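Local atomic coordinates of cutinase-like protein (Cryptococcus sp., PDB entry 2CZQ), a protein that probably hydrolyses carboxylic esters, as a cutinase-like enzyme built on the alpha/beta hydrolase fold. Residues L11-G16 and A25-M30; K156-C161 and Y194-N199. One frame throughout, in Å; residues are numbered along the deposited sequence. Where two conformers were deposited one is given.

Contact 1. Residues L11-G16 and A25-M30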
ATOM      1  N   LEU A  11      -4.991  -7.337   6.111  1.00  4.74           N
ATOM      2  CA  LEU A  11      -4.712  -6.500   4.954  1.00  4.97           C
ATOM      3  C   LEU A  11      -5.353  -5.154   5.249  1.00  4.95           C
ATOM      4  O   LEU A  11      -6.570  -4.996   5.144  1.00  5.39           O
ATOM      5  CB  LEU A  11      -5.288  -7.137   3.683  1.00  5.28           C
ATOM      6  CG  LEU A  11      -4.906  -8.606   3.444  1.00  5.50           C
ATOM      7  CD1 LEU A  11      -5.637  -9.168   2.237  1.00  6.15           C
ATOM      8  CD2 LEU A  11      -3.399  -8.775   3.279  1.00  5.89           C
ATOM      9  N   ILE A  12      -4.534  -4.209   5.697  1.00  4.82           N
ATOM     10  CA  ILE A  12      -5.009  -2.877   6.029  1.00  4.92           C
ATOM     11  C   ILE A  12      -4.912  -2.058   4.758  1.00  4.81           C
ATOM     12  O   ILE A  12      -3.815  -1.866   4.229  1.00  5.54           O
ATOM     13  CB  ILE A  12      -4.142  -2.242   7.147  1.00  5.10           C
ATOM     14  CG1 ILE A  12      -4.304  -3.005   8.469  1.00  5.69           C
ATOM     15  CG2 ILE A  12      -4.476  -0.750   7.311  1.00  5.76           C
ATOM     16  CD1 ILE A  12      -3.352  -2.562   9.573  1.00  6.54           C
ATOM     17  N   ASN A  13      -6.053  -1.591   4.264  1.00  4.42           N
ATOM     18  CA  ASN A  13      -6.057  -0.821   3.027  1.00  4.60           C
ATOM     19  C   ASN A  13      -6.677   0.546   3.225  1.00  4.71           C
ATOM     20  O   ASN A  13      -7.733   0.682   3.858  1.00  4.78           O
ATOM     21  CB  ASN A  13      -6.725  -1.591   1.877  1.00  5.01           C
ATOM     22  CG  ASN A  13      -8.240  -1.620   1.981  1.00  5.13           C
ATOM     23  OD1 ASN A  13      -8.932  -0.877   1.280  1.00  5.48           O
ATOM     24  ND2 ASN A  13      -8.765  -2.475   2.855  1.00  5.98           N
ATOM     25  N   THR A  14      -5.993   1.554   2.690  1.00  4.41           N
ATOM     26  CA  THR A  14      -6.421   2.936   2.790  1.00  4.77           C
ATOM     27  C   THR A  14      -6.749   3.440   1.390  1.00  4.57           C
ATOM     28  O   THR A  14      -5.919   3.376   0.473  1.00  4.80           O
ATOM     29  CB  THR A  14      -5.332   3.782   3.455  1.00  4.83           C
ATOM     30  OG1 THR A  14      -4.961   3.171   4.695  1.00  4.82           O
ATOM     31  CG2 THR A  14      -5.870   5.155   3.844  1.00  5.42           C
ATOM     32  N   ARG A  15      -7.970   3.941   1.240  1.00  4.62           N
ATOM     33  CA  ARG A  15      -8.550   4.221  -0.064  1.00  4.67           C
ATOM     34  C   ARG A  15      -8.201   5.607  -0.594  1.00  4.87           C
ATOM     35  O   ARG A  15      -7.630   6.446   0.112  1.00  5.00           O
ATOM     36  CB  ARG A  15     -10.065   4.052   0.007  1.00  4.85           C
ATOM     37  CG  ARG A  15     -10.785   5.187   0.704  1.00  4.87           C
ATOM     38  CD  ARG A  15     -12.169   4.795   1.131  1.00  5.29           C
ATOM     39  NE  ARG A  15     -12.966   5.898   1.655  1.00  5.39           N
ATOM     40  CZ  ARG A  15     -12.915   6.344   2.902  1.00  5.42           C
ATOM     41  NH1 ARG A  15     -12.075   5.807   3.780  1.00  5.55           N
ATOM     42  NH2 ARG A  15     -13.716   7.329   3.280  1.00  6.40           N
ATOM     43  N   GLY A  16      -8.553   5.831  -1.855  1.00  4.79           N
ATOM     44  CA  GLY A  16      -8.354   7.116  -2.493  1.00  5.20           C
ATOM     45  C   GLY A  16      -9.487   8.096  -2.247  1.00  5.15           C
ATOM     46  O   GLY A  16     -10.599   7.720  -1.843  1.00  5.47           O
ATOM     47  N   ALA A  25     -11.364   0.125  -4.222  1.00  5.56           N
ATOM     48  CA  ALA A  25     -11.403  -0.588  -5.490  1.00  5.83           C
ATOM     49  C   ALA A  25      -9.999  -0.999  -5.924  1.00  5.82           C
ATOM     50  O   ALA A  25      -9.842  -1.976  -6.654  1.00  6.29           O
ATOM     51  CB  ALA A  25     -12.051   0.266  -6.558  1.00  6.45           C
ATOM     52  N   GLY A  26      -8.984  -0.263  -5.471  1.00  5.68           N
ATOM     53  CA  GLY A  26      -7.607  -0.579  -5.806  1.00  5.76           C
ATOM     54  C   GLY A  26      -7.130  -1.950  -5.363  1.00  5.44           C
ATOM     55  O   GLY A  26      -6.182  -2.470  -5.943  1.00  5.56           O
ATOM     56  N   PHE A  27      -7.767  -2.528  -4.341  1.00  5.26           N
ATOM     57  CA  PHE A  27      -7.284  -3.786  -3.760  1.00  5.24           C
ATOM     58  C   PHE A  27      -8.297  -4.908  -3.746  1.00  5.61           C
ATOM     59  O   PHE A  27      -7.988  -6.000  -3.297  1.00  5.44           O
ATOM     60  CB  PHE A  27      -6.718  -3.551  -2.352  1.00  5.53           C
ATOM     61  CG  PHE A  27      -5.814  -2.376  -2.304  1.00  4.97           C
ATOM     62  CD1 PHE A  27      -4.583  -2.424  -2.944  1.00  5.46           C
ATOM     63  CD2 PHE A  27      -6.226  -1.186  -1.727  1.00  5.25           C
ATOM     64  CE1 PHE A  27      -3.759  -1.313  -2.978  1.00  5.32           C
ATOM     65  CE2 PHE A  27      -5.404  -0.065  -1.747  1.00  5.63           C
ATOM     66  CZ  PHE A  27      -4.169  -0.125  -2.379  1.00  5.61           C
ATOM     67  N   ARG A  28      -9.498  -4.662  -4.250  1.00  6.03           N
ATOM     68  CA  ARG A  28     -10.566  -5.650  -4.127  1.00  6.74           C
ATOM     69  C   ARG A  28     -10.195  -7.007  -4.727  1.00  6.40           C
ATOM     70  O   ARG A  28     -10.357  -8.045  -4.079  1.00  6.56           O
ATOM     71  CB  ARG A  28     -11.846  -5.120  -4.776  0.50  7.57           C
ATOM     72  CG  ARG A  28     -13.121  -5.821  -4.339  0.50  9.40           C
ATOM     73  CD  ARG A  28     -14.411  -5.149  -4.814  0.50 11.95           C
ATOM     74  NE  ARG A  28     -14.268  -3.702  -4.986  0.50 14.44           N
ATOM     75  CZ  ARG A  28     -15.053  -2.787  -4.422  0.50 15.42           C
ATOM     76  NH1 ARG A  28     -16.056  -3.148  -3.631  0.50 16.28           N
ATOM     77  NH2 ARG A  28     -14.832  -1.500  -4.649  0.50 16.28           N
ATOM     78  N   THR A  29      -9.706  -7.012  -5.962  1.00  6.06           N
ATOM     79  CA  THR A  29      -9.380  -8.273  -6.604  1.00  6.33           C
ATOM     80  C   THR A  29      -8.227  -8.976  -5.904  1.00  5.58           C
ATOM     81  O   THR A  29      -8.359 -10.135  -5.510  1.00  5.87           O
ATOM     82  CB  THR A  29      -9.107  -8.057  -8.085  1.00  6.52           C
ATOM     83  OG1 THR A  29     -10.349  -7.709  -8.705  1.00  7.52           O
ATOM     84  CG2 THR A  29      -8.689  -9.362  -8.767  1.00  7.39           C
ATOM     85  N   MET A  30      -7.112  -8.280  -5.709  1.00  5.54           N
ATOM     86  CA  MET A  30      -5.974  -8.936  -5.079  1.00  5.58           C
ATOM     87  C   MET A  30      -6.336  -9.456  -3.694  1.00  5.22           C
ATOM     88  O   MET A  30      -5.884 -10.529  -3.300  1.00  5.36           O
ATOM     89  CB  MET A  30      -4.738  -8.036  -5.031  1.00  5.59           C
ATOM     90  CG  MET A  30      -4.824  -6.841  -4.086  1.00  5.46           C
ATOM     91  SD  MET A  30      -3.370  -5.791  -4.165  1.00  5.18           S
ATOM     92  CE  MET A  30      -3.603  -4.995  -5.766  1.00  5.44           C
TER
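The amide oxygen OD1 of N13 accepts the backbone N-H of S24 while ND2 of the same amide donates to OD1 of N45, so both polar ends of the group are held; its aliphatic base is what meets F27. CB of N13 lies 3.7 Å from CD2 of F27 and 4.1 Å from CE2 of that ring, coming in obliquely, neither over the face nor in the plane. The side chain leaves the strand with CG between the backbone N and the carbonyl carbon (chi1 76°), and its amide plane is turned 65° from the ring. OD1 stays 4.1 Å from F27 CD2, so amide and ring pass each other without stacking.

F27 occupies the N-cap position just before helix 28-37. Its CG sits anti to its own carbonyl carbon (chi1 -46°), which sends the ring back towards strand 9-14. The carbonyl oxygen of T14 approaches the ring edge near its plane, 4.1 Å from CE2, a loose contact. Across the ring, also in plane, lies SD of M30, 3.8 Å from CD1 of F27.

Two neighbours connect this first beta-alpha-beta unit (strand 9-14, helix 28-37, strand 41-45) further. The carboxylate of E19 accepts from the backbone N of both G16 and A25, bridging the two segments, and the Q190 amide, from helix 187-200, pairs with G26 O and M30 N at the helix start.

All three touching residues are buried, yet the joint area is just 120 Å². The direct contact is van der Waals packing, the N13 methylene meeting the F27 ring obliquely and T14 O lying loosely at its edge, while the hydrogen bonds that fix the N13 amide come from S24, just ahead of A25, and from N45 at the end of the adjacent strand 41-45.

Contact 2. Residues K156-C161 and Y194-N199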
ATOM      1  N   LYS A 156      10.829  -4.036   1.758  1.00  7.03           N
ATOM      2  CA  LYS A 156       9.566  -4.767   1.852  1.00  6.80           C
ATOM      3  C   LYS A 156       8.382  -3.942   1.338  1.00  5.97           C
ATOM      4  O   LYS A 156       7.237  -4.184   1.704  1.00  5.75           O
ATOM      5  CB  LYS A 156       9.332  -5.314   3.264  1.00  7.29           C
ATOM      6  CG  LYS A 156       9.211  -4.262   4.338  1.00  7.96           C
ATOM      7  CD  LYS A 156       9.114  -4.926   5.700  1.00  9.17           C
ATOM      8  CE  LYS A 156       9.174  -3.894   6.809  1.00  8.72           C
ATOM      9  NZ  LYS A 156       8.976  -4.509   8.156  1.00  8.08           N
ATOM     10  N   THR A 157       8.678  -2.989   0.458  1.00  5.88           N
ATOM     11  CA  THR A 157       7.671  -2.170  -0.196  1.00  5.62           C
ATOM     12  C   THR A 157       7.668  -2.447  -1.693  1.00  5.48           C
ATOM     13  O   THR A 157       8.712  -2.719  -2.297  1.00  5.62           O
ATOM     14  CB  THR A 157       7.970  -0.679   0.071  1.00  5.80           C
ATOM     15  OG1 THR A 157       7.882  -0.420   1.477  1.00  5.99           O
ATOM     16  CG2 THR A 157       6.918   0.237  -0.557  1.00  6.23           C
ATOM     17  N   LEU A 158       6.481  -2.366  -2.275  1.00  5.50           N
ATOM     18  CA  LEU A 158       6.313  -2.310  -3.709  1.00  5.97           C
ATOM     19  C   LEU A 158       5.471  -1.080  -3.981  1.00  5.82           C
ATOM     20  O   LEU A 158       4.333  -0.991  -3.506  1.00  6.36           O
ATOM     21  CB  LEU A 158       5.591  -3.551  -4.220  0.50  7.00           C
ATOM     22  CG  LEU A 158       6.394  -4.684  -4.853  0.50  7.06           C
ATOM     23  CD1 LEU A 158       5.425  -5.680  -5.465  0.50  7.42           C
ATOM     24  CD2 LEU A 158       7.395  -4.205  -5.899  0.50  7.72           C
ATOM     25  N   ASP A 159       6.055  -0.115  -4.689  1.00  5.62           N
ATOM     26  CA  ASP A 159       5.373   1.123  -5.043  1.00  5.61           C
ATOM     27  C   ASP A 159       5.099   1.101  -6.545  1.00  5.39           C
ATOM     28  O   ASP A 159       5.995   1.318  -7.371  1.00  5.67           O
ATOM     29  CB  ASP A 159       6.201   2.339  -4.627  1.00  5.75           C
ATOM     30  CG  ASP A 159       5.423   3.630  -4.710  1.00  5.67           C
ATOM     31  OD1 ASP A 159       4.255   3.593  -5.169  1.00  6.71           O
ATOM     32  OD2 ASP A 159       5.915   4.720  -4.334  1.00  6.53           O
ATOM     33  N   VAL A 160       3.852   0.792  -6.875  1.00  5.26           N
ATOM     34  CA  VAL A 160       3.428   0.551  -8.241  1.00  5.34           C
ATOM     35  C   VAL A 160       2.856   1.829  -8.831  1.00  4.79           C
ATOM     36  O   VAL A 160       1.869   2.378  -8.329  1.00  4.95           O
ATOM     37  CB  VAL A 160       2.393  -0.593  -8.299  1.00  5.65           C
ATOM     38  CG1 VAL A 160       2.009  -0.907  -9.737  1.00  6.47           C
ATOM     39  CG2 VAL A 160       2.915  -1.839  -7.588  1.00  6.52           C
ATOM     40  N   CYS A 161       3.494   2.302  -9.894  1.00  4.90           N
ATOM     41  CA  CYS A 161       3.080   3.524 -10.559  1.00  5.19           C
ATOM     42  C   CYS A 161       2.917   3.220 -12.031  1.00  5.03           C
ATOM     43  O   CYS A 161       3.890   2.895 -12.717  1.00  5.17           O
ATOM     44  CB  CYS A 161       4.117   4.632 -10.358  1.00  5.36           C
ATOM     45  SG  CYS A 161       3.657   6.183 -11.159  1.00  5.92           S
ATOM     46  N   TYR A 194      -1.301  -9.448  -5.205  1.00  5.16           N
ATOM     47  CA  TYR A 194      -1.662 -10.717  -4.586  1.00  5.61           C
ATOM     48  C   TYR A 194      -0.414 -11.566  -4.321  1.00  5.55           C
ATOM     49  O   TYR A 194      -0.225 -12.063  -3.212  1.00  5.74           O
ATOM     50  CB  TYR A 194      -2.722 -11.449  -5.431  1.00  5.80           C
ATOM     51  CG  TYR A 194      -2.486 -12.928  -5.614  1.00  5.71           C
ATOM     52  CD1 TYR A 194      -2.023 -13.427  -6.830  1.00  5.98           C
ATOM     53  CD2 TYR A 194      -2.710 -13.829  -4.575  1.00  6.00           C
ATOM     54  CE1 TYR A 194      -1.792 -14.781  -7.009  1.00  6.69           C
ATOM     55  CE2 TYR A 194      -2.480 -15.185  -4.746  1.00  6.53           C
ATOM     56  CZ  TYR A 194      -2.022 -15.654  -5.963  1.00  6.27           C
ATOM     57  OH  TYR A 194      -1.786 -16.997  -6.112  1.00  7.19           O
ATOM     58  N   LYS A 195       0.450 -11.713  -5.326  1.00  5.65           N
ATOM     59  CA  LYS A 195       1.652 -12.522  -5.149  1.00  5.93           C
ATOM     60  C   LYS A 195       2.583 -11.924  -4.102  1.00  5.69           C
ATOM     61  O   LYS A 195       3.151 -12.649  -3.280  1.00  5.94           O
ATOM     62  CB  LYS A 195       2.391 -12.708  -6.472  1.00  6.56           C
ATOM     63  CG  LYS A 195       1.655 -13.604  -7.441  1.00  8.48           C
ATOM     64  CD  LYS A 195       2.484 -13.993  -8.647  1.00 11.21           C
ATOM     65  CE  LYS A 195       1.668 -14.920  -9.534  1.00 13.16           C
ATOM     66  NZ  LYS A 195       2.424 -15.499 -10.678  1.00 14.92           N
ATOM     67  N   PHE A 196       2.728 -10.601  -4.139  1.00  5.66           N
ATOM     68  CA  PHE A 196       3.562  -9.880  -3.184  1.00  6.02           C
ATOM     69  C   PHE A 196       3.097 -10.163  -1.756  1.00  5.85           C
ATOM     70  O   PHE A 196       3.891 -10.564  -0.902  1.00  6.11           O
ATOM     71  CB  PHE A 196       3.511  -8.380  -3.489  1.00  6.07           C
ATOM     72  CG  PHE A 196       4.180  -7.511  -2.460  1.00  6.60           C
ATOM     73  CD1 PHE A 196       5.559  -7.356  -2.450  1.00  7.38           C
ATOM     74  CD2 PHE A 196       3.422  -6.820  -1.518  1.00  7.04           C
ATOM     75  CE1 PHE A 196       6.173  -6.528  -1.514  1.00  7.41           C
ATOM     76  CE2 PHE A 196       4.031  -5.998  -0.579  1.00  7.44           C
ATOM     77  CZ  PHE A 196       5.406  -5.851  -0.583  1.00  7.26           C
ATOM     78  N   ALA A 197       1.806  -9.964  -1.510  1.00  5.98           N
ATOM     79  CA  ALA A 197       1.251 -10.161  -0.177  1.00  5.93           C
ATOM     80  C   ALA A 197       1.394 -11.603   0.289  1.00  5.66           C
ATOM     81  O   ALA A 197       1.862 -11.852   1.396  1.00  5.99           O
ATOM     82  CB  ALA A 197      -0.192  -9.736  -0.134  1.00  6.32           C
ATOM     83  N   VAL A 198       0.998 -12.560  -0.547  1.00  5.91           N
ATOM     84  CA  VAL A 198       1.049 -13.960  -0.136  1.00  6.17           C
ATOM     85  C   VAL A 198       2.487 -14.362   0.194  1.00  6.35           C
ATOM     86  O   VAL A 198       2.748 -14.997   1.222  1.00  6.49           O
ATOM     87  CB  VAL A 198       0.413 -14.899  -1.182  1.00  6.43           C
ATOM     88  CG1 VAL A 198       0.718 -16.359  -0.868  1.00  7.05           C
ATOM     89  CG2 VAL A 198      -1.090 -14.678  -1.235  1.00  6.83           C
ATOM     90  N   ASN A 199       3.430 -13.964  -0.656  1.00  6.52           N
ATOM     91  CA  ASN A 199       4.831 -14.281  -0.403  1.00  6.97           C
ATOM     92  C   ASN A 199       5.376 -13.613   0.859  1.00  6.72           C
ATOM     93  O   ASN A 199       6.040 -14.267   1.662  1.00  6.93           O
ATOM     94  CB  ASN A 199       5.694 -13.949  -1.618  0.65  7.35           C
ATOM     95  CG  ASN A 199       5.725 -15.077  -2.620  0.65  8.33           C
ATOM     96  OD1 ASN A 199       6.499 -16.021  -2.480  0.65  9.63           O
ATOM     97  ND2 ASN A 199       4.869 -14.997  -3.629  0.65  8.69           N
TER
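In the alpha/beta hydrolase fold of this protein, F196 of helix 187-200 packs on L158 of strand 157-160, a helix-on-sheet contact. The closest pair of backbones is L158 and F196, with CA atoms 8.1 Å apart, a separation bridged by side chains. F196 has CG anti to its backbone N (chi1 172°), which carries the ring from the helix to the strand.

One face of that ring receives L158. Its CB stands 4.2 Å from the ring centroid and 16° off the normal, the geometry of a CH-pi contact displaced towards the rim. The branch then runs back along the ring: CG is 3.7 Å from F196 CD1, and CD1 of L158 comes within 3.5 Å of that same ring atom and 3.9 Å from F196 CB. These outer contacts belong to one of two deposited conformers of L158 and are less certain than that of CB. M192, from the same helix as F196, also packs on L158 and reaches V160.

The strand itself is held in the sheet by backbone hydrogen bonds of L158 to V111 and L113. K156, just ahead of the strand, has a side chain whose end leads away from the helix, with NZ bonded to the carbonyl oxygens of F105 and V108.

F196 dominates the helix side, contributing 83 Å² of the 158 Å² buried, and backbone atoms just before and at the start of the strand meet its ring at CZ. K156 O lies in the ring plane, at the edge, 3.4 Å from F196 CZ, where the partly positive aromatic C-H probably favours the oxygen.

Overall arrangement
Contact 1 closes before contact 2 opens along the chain, yet their centres are only 12 Å apart. Both reach the same parallel sheet, on which strand 9-14 and strand 157-160 are separated by strands 78-84 and 108-114. Their helices, 28-37 and 187-200, pack side by side: M30 CB is 3.7 Å from Y194 N, Y194 also touches Q33, and A197 touches I34. An early beta-alpha-beta unit and the last helix thus form one continuous layer. The sheet so covered includes strand 78-84, which probably leads into the nucleophile elbow of the hydrolase; T14 of contact 1 touches that probable elbow, whereas contact 2 is helix-on-sheet packing two strands further along.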